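Thiamine pyrophosphokinase (PDB 2G9Z) catalyses the transfer of a pyrophosphate group from ATP to thiamine, making the cofactor thiamine pyrophosphate. Local coordinates at residues I289-Y294 / Y298-W303; L20-I25 / L308-S313; Q27-I32 / S272-T277. One frame throughout, in Å; residues are numbered along the deposited sequence.

Contact 1. Residues I289-Y294 / Y298-W303; sequences IILNSY and YDMRNW. With VNP (3-[(4-amino-2-methylpyrimidin-5-yl)methyl]-5-(2-{[hydroxy(phosphonoamino)phosphoryl]oxy}ethyl)-4-methyl-1,3-thiazol-3-I um), chain N.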
loop_
_atom_site.group_PDB
_atom_site.type_symbol
_atom_site.label_atom_id
_atom_site.label_comp_id
_atom_site.label_asym_id
_atom_site.label_seq_id
_atom_site.Cartn_x
_atom_site.Cartn_y
_atom_site.Cartn_z
ATOM N N ILE A 289 -12.873 4.096 13.858
ATOM C CA ILE A 289 -13.853 4.767 13.022
ATOM C C ILE A 289 -15.112 3.911 12.976
ATOM O O ILE A 289 -15.042 2.708 12.729
ATOM C CB ILE A 289 -13.296 4.975 11.593
ATOM C CG1 ILE A 289 -12.163 6.004 11.637
ATOM C CG2 ILE A 289 -14.405 5.415 10.650
ATOM C CD1 ILE A 289 -11.567 6.331 10.295
ATOM N N ILE A 290 -16.259 4.533 13.236
ATOM C CA ILE A 290 -17.532 3.821 13.224
ATOM C C ILE A 290 -18.128 3.914 11.831
ATOM O O ILE A 290 -18.256 5.005 11.283
ATOM C CB ILE A 290 -18.551 4.441 14.205
ATOM C CG1 ILE A 290 -17.914 4.646 15.579
ATOM C CG2 ILE A 290 -19.771 3.534 14.314
ATOM C CD1 ILE A 290 -17.511 3.377 16.263
ATOM N N LEU A 291 -18.509 2.772 11.271
ATOM C CA LEU A 291 -19.083 2.746 9.932
ATOM C C LEU A 291 -20.513 2.213 9.851
ATOM O O LEU A 291 -20.922 1.341 10.618
ATOM C CB LEU A 291 -18.205 1.899 9.007
ATOM C CG LEU A 291 -16.738 2.286 8.792
ATOM C CD1 LEU A 291 -16.016 1.159 8.055
ATOM C CD2 LEU A 291 -16.661 3.580 8.013
ATOM N N ASN A 292 -21.261 2.758 8.900
ATOM C CA ASN A 292 -22.624 2.341 8.608
ATOM C C ASN A 292 -22.705 2.384 7.095
ATOM O O ASN A 292 -22.528 3.438 6.499
ATOM C CB ASN A 292 -23.656 3.305 9.197
ATOM C CG ASN A 292 -23.851 3.111 10.682
ATOM O OD1 ASN A 292 -24.136 2.005 11.144
ATOM N ND2 ASN A 292 -23.711 4.190 11.442
ATOM N N SER A 293 -22.939 1.238 6.468
ATOM C CA SER A 293 -23.025 1.214 5.015
ATOM C C SER A 293 -24.359 0.674 4.535
ATOM O O SER A 293 -25.008 -0.108 5.226
ATOM C CB SER A 293 -21.892 0.373 4.417
ATOM O OG SER A 293 -21.990 -0.987 4.794
ATOM N N TYR A 294 -24.766 1.122 3.354
ATOM C CA TYR A 294 -26.010 0.681 2.730
ATOM C C TYR A 294 -25.672 0.471 1.259
ATOM O O TYR A 294 -25.401 1.432 0.542
ATOM C CB TYR A 294 -27.086 1.761 2.877
ATOM C CG TYR A 294 -27.245 2.250 4.297
ATOM C CD1 TYR A 294 -28.113 1.613 5.189
ATOM C CD2 TYR A 294 -26.477 3.314 4.769
ATOM C CE1 TYR A 294 -28.207 2.026 6.522
ATOM C CE2 TYR A 294 -26.561 3.729 6.091
ATOM C CZ TYR A 294 -27.424 3.084 6.962
ATOM O OH TYR A 294 -27.487 3.500 8.272
ATOM N N TYR A 298 -21.341 -6.738 2.203
ATOM C CA TYR A 298 -21.265 -6.964 3.638
ATOM C C TYR A 298 -21.438 -5.584 4.267
ATOM O O TYR A 298 -20.465 -4.904 4.598
ATOM C CB TYR A 298 -19.913 -7.584 3.996
ATOM C CG TYR A 298 -19.670 -8.872 3.246
ATOM C CD1 TYR A 298 -20.132 -10.094 3.738
ATOM C CD2 TYR A 298 -19.041 -8.862 2.004
ATOM C CE1 TYR A 298 -19.972 -11.270 3.006
ATOM C CE2 TYR A 298 -18.882 -10.027 1.266
ATOM C CZ TYR A 298 -19.348 -11.225 1.768
ATOM O OH TYR A 298 -19.199 -12.369 1.016
ATOM N N ASP A 299 -22.696 -5.163 4.384
ATOM C CA ASP A 299 -23.015 -3.863 4.948
ATOM C C ASP A 299 -22.731 -3.837 6.430
ATOM O O ASP A 299 -22.974 -4.810 7.145
ATOM C CB ASP A 299 -24.485 -3.487 4.695
ATOM C CG ASP A 299 -24.680 -2.742 3.382
ATOM O OD1 ASP A 299 -23.745 -2.009 2.972
ATOM O OD2 ASP A 299 -25.768 -2.871 2.769
ATOM N N MET A 300 -22.225 -2.703 6.889
ATOM C CA MET A 300 -21.879 -2.532 8.289
ATOM C C MET A 300 -22.830 -1.566 8.980
ATOM O O MET A 300 -23.355 -0.637 8.368
ATOM C CB MET A 300 -20.439 -2.009 8.393
ATOM C CG MET A 300 -19.378 -2.991 7.891
ATOM S SD MET A 300 -17.873 -2.188 7.229
ATOM C CE MET A 300 -18.448 -1.726 5.608
ATOM N N ARG A 301 -23.063 -1.808 10.262
ATOM C CA ARG A 301 -23.908 -0.941 11.064
ATOM C C ARG A 301 -23.170 -0.780 12.384
ATOM O O ARG A 301 -22.888 -1.764 13.058
ATOM C CB ARG A 301 -25.296 -1.565 11.278
ATOM C CG ARG A 301 -26.075 -1.792 9.973
ATOM C CD ARG A 301 -26.156 -0.507 9.155
ATOM N NE ARG A 301 -26.339 -0.765 7.730
ATOM C CZ ARG A 301 -27.451 -1.253 7.189
ATOM N NH1 ARG A 301 -28.502 -1.537 7.956
ATOM N NH2 ARG A 301 -27.506 -1.471 5.881
ATOM N N ASN A 302 -22.825 0.459 12.723
ATOM C CA ASN A 302 -22.107 0.752 13.961
ATOM C C ASN A 302 -20.887 -0.156 14.113
ATOM O O ASN A 302 -20.541 -0.575 15.218
ATOM C CB ASN A 302 -23.051 0.576 15.149
ATOM C CG ASN A 302 -24.244 1.514 15.080
ATOM O OD1 ASN A 302 -24.089 2.735 15.074
ATOM N ND2 ASN A 302 -25.441 0.946 15.022
ATOM N N TRP A 303 -20.236 -0.434 12.987
ATOM C CA TRP A 303 -19.067 -1.304 12.936
ATOM C C TRP A 303 -17.784 -0.495 13.133
ATOM O O TRP A 303 -17.457 0.367 12.309
ATOM C CB TRP A 303 -19.043 -2.010 11.581
ATOM C CG TRP A 303 -18.239 -3.261 11.533
ATOM C CD1 TRP A 303 -18.565 -4.468 12.079
ATOM C CD2 TRP A 303 -16.992 -3.448 10.855
ATOM N NE1 TRP A 303 -17.601 -5.400 11.777
ATOM C CE2 TRP A 303 -16.623 -4.800 11.027
ATOM C CE3 TRP A 303 -16.153 -2.605 10.115
ATOM C CZ2 TRP A 303 -15.447 -5.331 10.485
ATOM C CZ3 TRP A 303 -14.983 -3.131 9.577
ATOM C CH2 TRP A 303 -14.643 -4.481 9.765
HETATM O O2G VNP N . -12.370 -12.922 -2.684
HETATM P PG VNP N . -11.003 -12.103 -2.884
HETATM O O3G VNP N . -11.278 -10.663 -3.096
HETATM O O1G VNP N . -10.276 -12.766 -4.158
HETATM N N3B VNP N . -10.060 -12.356 -1.585
HETATM P PB VNP N . -10.216 -13.832 -0.927
HETATM O O2B VNP N . -9.146 -14.013 0.080
HETATM O O1B VNP N . -10.295 -14.816 -2.028
HETATM O O1 VNP N . -11.647 -13.787 -0.189
HETATM C C7 VNP N . -11.976 -12.882 0.872
HETATM C C12 VNP N . -13.035 -13.584 1.723
HETATM C C11 VNP N . -13.670 -12.771 2.856
HETATM C C10 VNP N . -14.725 -11.741 2.446
HETATM C CM4 VNP N . -15.623 -11.918 1.218
HETATM S S1 VNP N . -12.581 -11.730 3.881
HETATM C C9 VNP N . -13.846 -10.560 4.183
HETATM N N5 VNP N . -14.781 -10.664 3.236
HETATM C C7A VNP N . -15.781 -9.612 2.997
HETATM C C5A VNP N . -16.115 -8.783 4.241
HETATM C C6A VNP N . -15.842 -7.423 4.166
HETATM N N1A VNP N . -16.175 -6.606 5.148
HETATM C C2A VNP N . -16.786 -7.065 6.249
HETATM C CM2 VNP N . -17.192 -6.085 7.353
HETATM N N3A VNP N . -17.062 -8.370 6.372
HETATM C C4A VNP N . -16.743 -9.236 5.398
HETATM N N4A VNP N . -17.039 -10.523 5.557
HETATM O O HOH W 1 -25.469 4.693 13.790
#

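Contact 2. Residues L20-I25 / L308-S313; sequences LIEQVI and LGQVSS. With VNP (3-[(4-amino-2-methylpyrimidin-5-yl)methyl]-5-(2-{[hydroxy(phosphonoamino)phosphoryl]oxy}ethyl)-4-methyl-1,3-thiazol-3-I um), chain N.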
loop_
_atom_site.group_PDB
_atom_site.type_symbol
_atom_site.label_atom_id
_atom_site.label_comp_id
_atom_site.label_asym_id
_atom_site.label_seq_id
_atom_site.Cartn_x
_atom_site.Cartn_y
_atom_site.Cartn_z
ATOM N N LEU A 20 -23.775 -0.033 21.065
ATOM C CA LEU A 20 -24.506 -0.592 19.935
ATOM C C LEU A 20 -23.767 -1.781 19.337
ATOM O O LEU A 20 -22.539 -1.782 19.245
ATOM C CB LEU A 20 -24.726 0.473 18.861
ATOM C CG LEU A 20 -25.529 1.705 19.281
ATOM C CD1 LEU A 20 -25.645 2.653 18.102
ATOM C CD2 LEU A 20 -26.915 1.288 19.772
ATOM N N ILE A 21 -24.524 -2.796 18.935
ATOM C CA ILE A 21 -23.937 -3.992 18.347
ATOM C C ILE A 21 -23.263 -3.660 17.022
ATOM O O ILE A 21 -23.813 -2.922 16.203
ATOM C CB ILE A 21 -25.012 -5.065 18.076
ATOM C CG1 ILE A 21 -25.767 -5.391 19.366
ATOM C CG2 ILE A 21 -24.361 -6.327 17.523
ATOM C CD1 ILE A 21 -27.045 -6.173 19.138
ATOM N N GLU A 22 -22.064 -4.197 16.820
ATOM C CA GLU A 22 -21.341 -3.987 15.574
ATOM C C GLU A 22 -21.868 -5.056 14.628
ATOM O O GLU A 22 -21.505 -6.226 14.732
ATOM C CB GLU A 22 -19.836 -4.155 15.794
ATOM C CG GLU A 22 -19.253 -3.127 16.741
ATOM C CD GLU A 22 -17.744 -3.203 16.833
ATOM O OE1 GLU A 22 -17.083 -3.182 15.774
ATOM O OE2 GLU A 22 -17.221 -3.275 17.964
ATOM N N GLN A 23 -22.732 -4.646 13.708
ATOM C CA GLN A 23 -23.355 -5.570 12.777
ATOM C C GLN A 23 -22.785 -5.604 11.364
ATOM O O GLN A 23 -22.295 -4.602 10.849
ATOM C CB GLN A 23 -24.861 -5.259 12.696
ATOM C CG GLN A 23 -25.614 -5.498 14.001
ATOM C CD GLN A 23 -27.026 -4.923 13.999
ATOM O OE1 GLN A 23 -27.942 -5.500 14.587
ATOM N NE2 GLN A 23 -27.200 -3.770 13.360
ATOM N N VAL A 24 -22.855 -6.786 10.759
ATOM C CA VAL A 24 -22.432 -7.005 9.381
ATOM C C VAL A 24 -23.602 -7.746 8.742
ATOM O O VAL A 24 -23.971 -8.842 9.171
ATOM C CB VAL A 24 -21.155 -7.877 9.273
ATOM C CG1 VAL A 24 -20.878 -8.202 7.804
ATOM C CG2 VAL A 24 -19.962 -7.132 9.872
ATOM N N ILE A 25 -24.193 -7.136 7.722
ATOM C CA ILE A 25 -25.343 -7.719 7.048
ATOM C C ILE A 25 -25.001 -8.226 5.656
ATOM O O ILE A 25 -24.587 -7.454 4.795
ATOM C CB ILE A 25 -26.472 -6.676 6.903
ATOM C CG1 ILE A 25 -26.832 -6.105 8.275
ATOM C CG2 ILE A 25 -27.692 -7.312 6.239
ATOM C CD1 ILE A 25 -27.699 -4.865 8.201
ATOM N N LEU A 308 -4.916 -2.916 13.605
ATOM C CA LEU A 308 -4.693 -3.663 14.844
ATOM C C LEU A 308 -6.054 -4.162 15.311
ATOM O O LEU A 308 -6.210 -4.622 16.438
ATOM C CB LEU A 308 -4.078 -2.782 15.937
ATOM C CG LEU A 308 -2.565 -2.579 15.968
ATOM C CD1 LEU A 308 -1.878 -3.807 16.553
ATOM C CD2 LEU A 308 -2.082 -2.279 14.568
ATOM N N GLY A 309 -7.040 -4.053 14.430
ATOM C CA GLY A 309 -8.383 -4.502 14.750
ATOM C C GLY A 309 -9.034 -5.024 13.486
ATOM O O GLY A 309 -8.357 -5.592 12.629
ATOM N N GLN A 310 -10.343 -4.833 13.358
ATOM C CA GLN A 310 -11.051 -5.289 12.167
ATOM C C GLN A 310 -11.016 -4.240 11.066
ATOM O O GLN A 310 -11.167 -3.042 11.315
ATOM C CB GLN A 310 -12.509 -5.662 12.497
ATOM C CG GLN A 310 -13.134 -4.873 13.641
ATOM C CD GLN A 310 -14.574 -5.292 13.931
ATOM O OE1 GLN A 310 -14.901 -6.480 13.949
ATOM N NE2 GLN A 310 -15.432 -4.314 14.170
ATOM N N VAL A 311 -10.793 -4.710 9.847
ATOM C CA VAL A 311 -10.751 -3.859 8.670
ATOM C C VAL A 311 -11.559 -4.553 7.589
ATOM O O VAL A 311 -11.358 -5.731 7.310
ATOM C CB VAL A 311 -9.303 -3.653 8.151
ATOM C CG1 VAL A 311 -9.338 -2.977 6.771
ATOM C CG2 VAL A 311 -8.515 -2.796 9.126
ATOM N N SER A 312 -12.494 -3.830 6.994
ATOM C CA SER A 312 -13.302 -4.414 5.944
ATOM C C SER A 312 -12.518 -4.452 4.635
ATOM O O SER A 312 -12.255 -3.411 4.026
ATOM C CB SER A 312 -14.589 -3.607 5.754
ATOM O OG SER A 312 -15.352 -4.116 4.671
ATOM N N SER A 313 -12.115 -5.652 4.225
ATOM C CA SER A 313 -11.407 -5.830 2.963
ATOM C C SER A 313 -12.171 -6.925 2.240
ATOM O O SER A 313 -12.904 -7.692 2.868
ATOM C CB SER A 313 -9.938 -6.228 3.176
ATOM O OG SER A 313 -9.809 -7.454 3.864
HETATM O O2G VNP N . -12.370 -12.922 -2.684
HETATM P PG VNP N . -11.003 -12.103 -2.884
HETATM O O3G VNP N . -11.278 -10.663 -3.096
HETATM O O1G VNP N . -10.276 -12.766 -4.158
HETATM N N3B VNP N . -10.060 -12.356 -1.585
HETATM P PB VNP N . -10.216 -13.832 -0.927
HETATM O O2B VNP N . -9.146 -14.013 0.080
HETATM O O1B VNP N . -10.295 -14.816 -2.028
HETATM O O1 VNP N . -11.647 -13.787 -0.189
HETATM C C7 VNP N . -11.976 -12.882 0.872
HETATM C C12 VNP N . -13.035 -13.584 1.723
HETATM C C11 VNP N . -13.670 -12.771 2.856
HETATM C C10 VNP N . -14.725 -11.741 2.446
HETATM C CM4 VNP N . -15.623 -11.918 1.218
HETATM S S1 VNP N . -12.581 -11.730 3.881
HETATM C C9 VNP N . -13.846 -10.560 4.183
HETATM N N5 VNP N . -14.781 -10.664 3.236
HETATM C C7A VNP N . -15.781 -9.612 2.997
HETATM C C5A VNP N . -16.115 -8.783 4.241
HETATM C C6A VNP N . -15.842 -7.423 4.166
HETATM N N1A VNP N . -16.175 -6.606 5.148
HETATM C C2A VNP N . -16.786 -7.065 6.249
HETATM C CM2 VNP N . -17.192 -6.085 7.353
HETATM N N3A VNP N . -17.062 -8.370 6.372
HETATM C C4A VNP N . -16.743 -9.236 5.398
HETATM N N4A VNP N . -17.039 -10.523 5.557
#

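Contact 3. Residues Q27-I32 / S272-T277; sequences QPDSLI and SSPTPT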
loop_
_atom_site.group_PDB
_atom_site.type_symbol
_atom_site.label_atom_id
_atom_site.label_comp_id
_atom_site.label_asym_id
_atom_site.label_seq_id
_atom_site.Cartn_x
_atom_site.Cartn_y
_atom_site.Cartn_z
ATOM N N GLN A 27 -25.811 -8.892 2.217
ATOM C CA GLN A 27 -26.840 -8.422 1.301
ATOM C C GLN A 27 -26.869 -9.246 0.029
ATOM O O GLN A 27 -25.988 -10.067 -0.207
ATOM C CB GLN A 27 -26.562 -6.963 0.931
ATOM C CG GLN A 27 -26.467 -6.044 2.119
ATOM C CD GLN A 27 -27.827 -5.681 2.671
ATOM O OE1 GLN A 27 -28.770 -6.468 2.596
ATOM N NE2 GLN A 27 -27.932 -4.491 3.239
ATOM N N PRO A 28 -27.916 -9.068 -0.791
ATOM C CA PRO A 28 -27.974 -9.824 -2.041
ATOM C C PRO A 28 -26.955 -9.162 -2.963
ATOM O O PRO A 28 -26.493 -8.055 -2.679
ATOM C CB PRO A 28 -29.420 -9.626 -2.504
ATOM C CG PRO A 28 -29.805 -8.336 -1.895
ATOM C CD PRO A 28 -29.202 -8.411 -0.522
ATOM N N ASP A 29 -26.601 -9.829 -4.053
ATOM C CA ASP A 29 -25.618 -9.287 -4.981
ATOM C C ASP A 29 -26.025 -7.983 -5.641
ATOM O O ASP A 29 -25.179 -7.238 -6.131
ATOM C CB ASP A 29 -25.291 -10.310 -6.065
ATOM C CG ASP A 29 -24.521 -11.487 -5.530
ATOM O OD1 ASP A 29 -23.797 -11.306 -4.527
ATOM O OD2 ASP A 29 -24.630 -12.583 -6.118
ATOM N N SER A 30 -27.321 -7.710 -5.673
ATOM C CA SER A 30 -27.786 -6.483 -6.284
ATOM C C SER A 30 -28.816 -5.804 -5.408
ATOM O O SER A 30 -29.681 -6.452 -4.832
ATOM C CB SER A 30 -28.359 -6.768 -7.672
ATOM O OG SER A 30 -27.329 -7.170 -8.562
ATOM N N LEU A 31 -28.694 -4.489 -5.301
ATOM C CA LEU A 31 -29.597 -3.684 -4.501
ATOM C C LEU A 31 -29.713 -2.325 -5.147
ATOM O O LEU A 31 -28.875 -1.938 -5.962
ATOM C CB LEU A 31 -29.038 -3.479 -3.089
ATOM C CG LEU A 31 -28.993 -4.628 -2.087
ATOM C CD1 LEU A 31 -28.220 -4.177 -0.852
ATOM C CD2 LEU A 31 -30.412 -5.041 -1.709
ATOM N N ILE A 32 -30.770 -1.608 -4.794
ATOM C CA ILE A 32 -30.946 -0.257 -5.284
ATOM C C ILE A 32 -30.985 0.593 -4.027
ATOM O O ILE A 32 -31.810 0.374 -3.139
ATOM C CB ILE A 32 -32.255 -0.073 -6.090
ATOM C CG1 ILE A 32 -32.006 -0.377 -7.574
ATOM C CG2 ILE A 32 -32.733 1.374 -5.984
ATOM C CD1 ILE A 32 -31.450 -1.742 -7.842
ATOM N N SER A 272 -18.997 -14.948 -12.662
ATOM C CA SER A 272 -18.485 -15.667 -11.503
ATOM C C SER A 272 -18.112 -14.602 -10.476
ATOM O O SER A 272 -17.574 -14.904 -9.411
ATOM C CB SER A 272 -17.242 -16.471 -11.880
ATOM O OG SER A 272 -16.177 -15.609 -12.248
ATOM N N SER A 273 -18.401 -13.352 -10.830
ATOM C CA SER A 273 -18.124 -12.194 -9.986
ATOM C C SER A 273 -19.247 -11.184 -10.194
ATOM O O SER A 273 -19.106 -10.220 -10.948
ATOM C CB SER A 273 -16.784 -11.562 -10.371
ATOM O OG SER A 273 -16.528 -10.409 -9.590
ATOM N N PRO A 274 -20.388 -11.402 -9.527
ATOM C CA PRO A 274 -21.551 -10.521 -9.635
ATOM C C PRO A 274 -21.382 -9.159 -8.972
ATOM O O PRO A 274 -22.260 -8.301 -9.079
ATOM C CB PRO A 274 -22.654 -11.344 -8.980
ATOM C CG PRO A 274 -21.915 -12.052 -7.889
ATOM C CD PRO A 274 -20.660 -12.517 -8.601
ATOM N N THR A 275 -20.257 -8.945 -8.296
ATOM C CA THR A 275 -20.056 -7.670 -7.617
ATOM C C THR A 275 -18.619 -7.167 -7.590
ATOM O O THR A 275 -17.682 -7.947 -7.432
ATOM C CB THR A 275 -20.535 -7.745 -6.156
ATOM O OG1 THR A 275 -19.854 -8.815 -5.491
ATOM C CG2 THR A 275 -22.033 -7.978 -6.088
ATOM N N PRO A 276 -18.436 -5.843 -7.741
ATOM C CA PRO A 276 -17.108 -5.225 -7.722
ATOM C C PRO A 276 -16.564 -5.299 -6.296
ATOM O O PRO A 276 -17.322 -5.180 -5.332
ATOM C CB PRO A 276 -17.387 -3.781 -8.137
ATOM C CG PRO A 276 -18.647 -3.886 -8.948
ATOM C CD PRO A 276 -19.458 -4.867 -8.152
ATOM N N THR A 277 -15.258 -5.486 -6.165
ATOM C CA THR A 277 -14.628 -5.563 -4.854
ATOM C C THR A 277 -14.251 -4.175 -4.335
ATOM O O THR A 277 -13.917 -3.285 -5.112
ATOM C CB THR A 277 -13.358 -6.427 -4.921
ATOM O OG1 THR A 277 -13.727 -7.780 -5.203
ATOM C CG2 THR A 277 -12.592 -6.368 -3.610
HETATM O O HOH W 2 -21.126 -10.772 -4.083
#

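Contact 1. Residues I289-Y294 / Y298-W303
Ser-293 receives the start of the returning strand 298-301, where Asp-299 and Met-300 share its hydroxyl; Tyr-298, just before them, turns from this hairpin and lays one ring face against VNP C7A, its OH bonded to Gln-151 of the second subunit. With chi1 at 64°, Ser-293 OG is held between its own N and carbonyl carbon, giving its proton to Asp-299 OD1 (2.7 Å) while taking the N-H of Met-300 (2.7 Å from Met-300 N to Ser-293 OG). The Asp-299 carboxylate also accepts from Gly-295 N and Leu-296 N, tying down the turn. Met-300 returns a backbone bond, its O 2.7 Å from Ser-293 N, and its side chain runs alongside Leu-291, SD to CD1 3.9 Å. Arg-301 grips Ser-293 O side-on and in the guanidinium plane, NE and NH2 each 2.9 Å from that one oxygen. Tyr-294 CE1 sits over the centre of a guanidinium face, the two planes 28° apart, which, with those two bonds, limits how the group can turn. At Asn-302 the N-H meets Asn-292 OD1 at 2.6 Å, from well above the amide plane, and a water joins Asn-292 ND2 to Asn-302 OD1. Trp-303 closes the pairing: its O lies 2.8 Å from Leu-291 N, and its N bonds back to Leu-291 O. Two residues, Asn-302 and Trp-303, set against one, Leu-291, make a G1 beta bulge. Beyond it the chain continues as strand 303-305 at the edge of a mixed sheet, with 289-294 between it and 322-327, while 298-301 pairs on its other side with strand 23-26.

Contact 2. Residues L20-I25 / L308-S313
Glu-22 and Gln-310 make the direct touch here, Glu-22 OE1 coming to 2.6 Å from Gln-310 NE2, while the two backbones stay well apart, 10.9 Å between the CA atoms of this pair. Both side chains reach across in extended form beyond CG, and the carboxylate and amide planes stand 90° apart. Each end has a partner in Lys-304: Glu-22 OE1 accepts from Lys-304 N, and Gln-310 NE2 donates to Lys-304 O, with the Trp-303 ring packed against both side chains. This close approach lies at the surface, and before it Leu-20 and Ile-21 lie exposed.

The snug part is deeper, where the segments meet through the ligand rather than each other. Val-24 CG2 and Ser-312 CB approach the methyl CM2 of VNP from nearly opposite sides, each at 3.9 Å. Ser-312 swings its OG away from its backbone N (chi1 176°), which carries the hydroxyl to the pyrimidine; it donates to VNP N1A at 2.7 Å and itself takes a hydrogen from Asn-315 ND2. Ser-313 O lies 3.2 Å from VNP C6A on the same ring. Tyr-152 of the second subunit packs on Val-24 at this end; farther off, Asn-225 of that subunit bonds to Leu-308 and Gly-309.

Chemically, these segments probably help recognise the pyrimidine, through apolar contact at its methyl and a hydroxyl at N1A. Since Ser-312 is the donor, that ring nitrogen is probably unprotonated in the bound state, while at the surface the Glu-22 carboxylate has the backbone N-H of Lys-304 as its partner.

Contact 3. Residues Q27-I32 / S272-T277
Two irregular loops meet at Asp-29 and Pro-274, whose CA atoms lie 6.3 Å apart, and no backbone hydrogen bond joins them. Asp-29 does all the touching from its side. It and the proline side chain meet at a slant, Asp-29 OD2 resting 3.3 Å from Pro-274 CG and 3.7 Å from Pro-274 CB. Thr-275 comes in at about a right angle to Asp-29: its methyl CG2 is 3.2 Å from Asp-29 O and 4.0 Å from Asp-29 CB. The threonine torsion sorts the two branches, since chi1 of 56° sends CG2, anti to the carbonyl carbon, onto Asp-29 and directs OG1 to a water. The polar branch thus takes part indirectly: this one molecule donates to Asp-29 OD1 at 2.8 Å and is hydrogen-bonded to Thr-275 OG1 at 2.7 Å. Asp-29 OD1 has a stronger partner in Lys-297, a salt bridge that probably steadies the negative charge, and Asp-29 O is bonded by Arg-263 NH1. The carboxylate is thus held by its charge partner and the water while Pro-274 supplies an apolar surface beside it.

What results is a water-bridged loop-to-loop contact, joining the chain that follows strand 23-26 to the connection leading into strand 277-281 of the vitamin B1 binding region. It lies near the thiamine site without lining it: the side chain of Thr-275 is about 9 Å from VNP, and Thr-277 OG1 bonds Arg-316, which itself holds the ligand.

From the N terminus, 20-25 opens the widest loop, which contact 2 closes only at 308-313, after some 280 residues. Inside it, 27-32 opens a second long loop that contact 3 closes at 272-277. Contact 1 then forms a short hairpin, 289-294 to 298-303, also nested in contact 2 but in series with contact 3; none cross. Strand 298-301 pairs with 23-26, so contacts 1 and 2 touch directly, and Gln-27 of contact 3 reaches Asp-299 of contact 1. Contacts 2 and 3 bring the N-terminal segment against the vitamin B1 binding region, within which contact 1 is a local hairpin; contacts 1 and 2 both meet VNP.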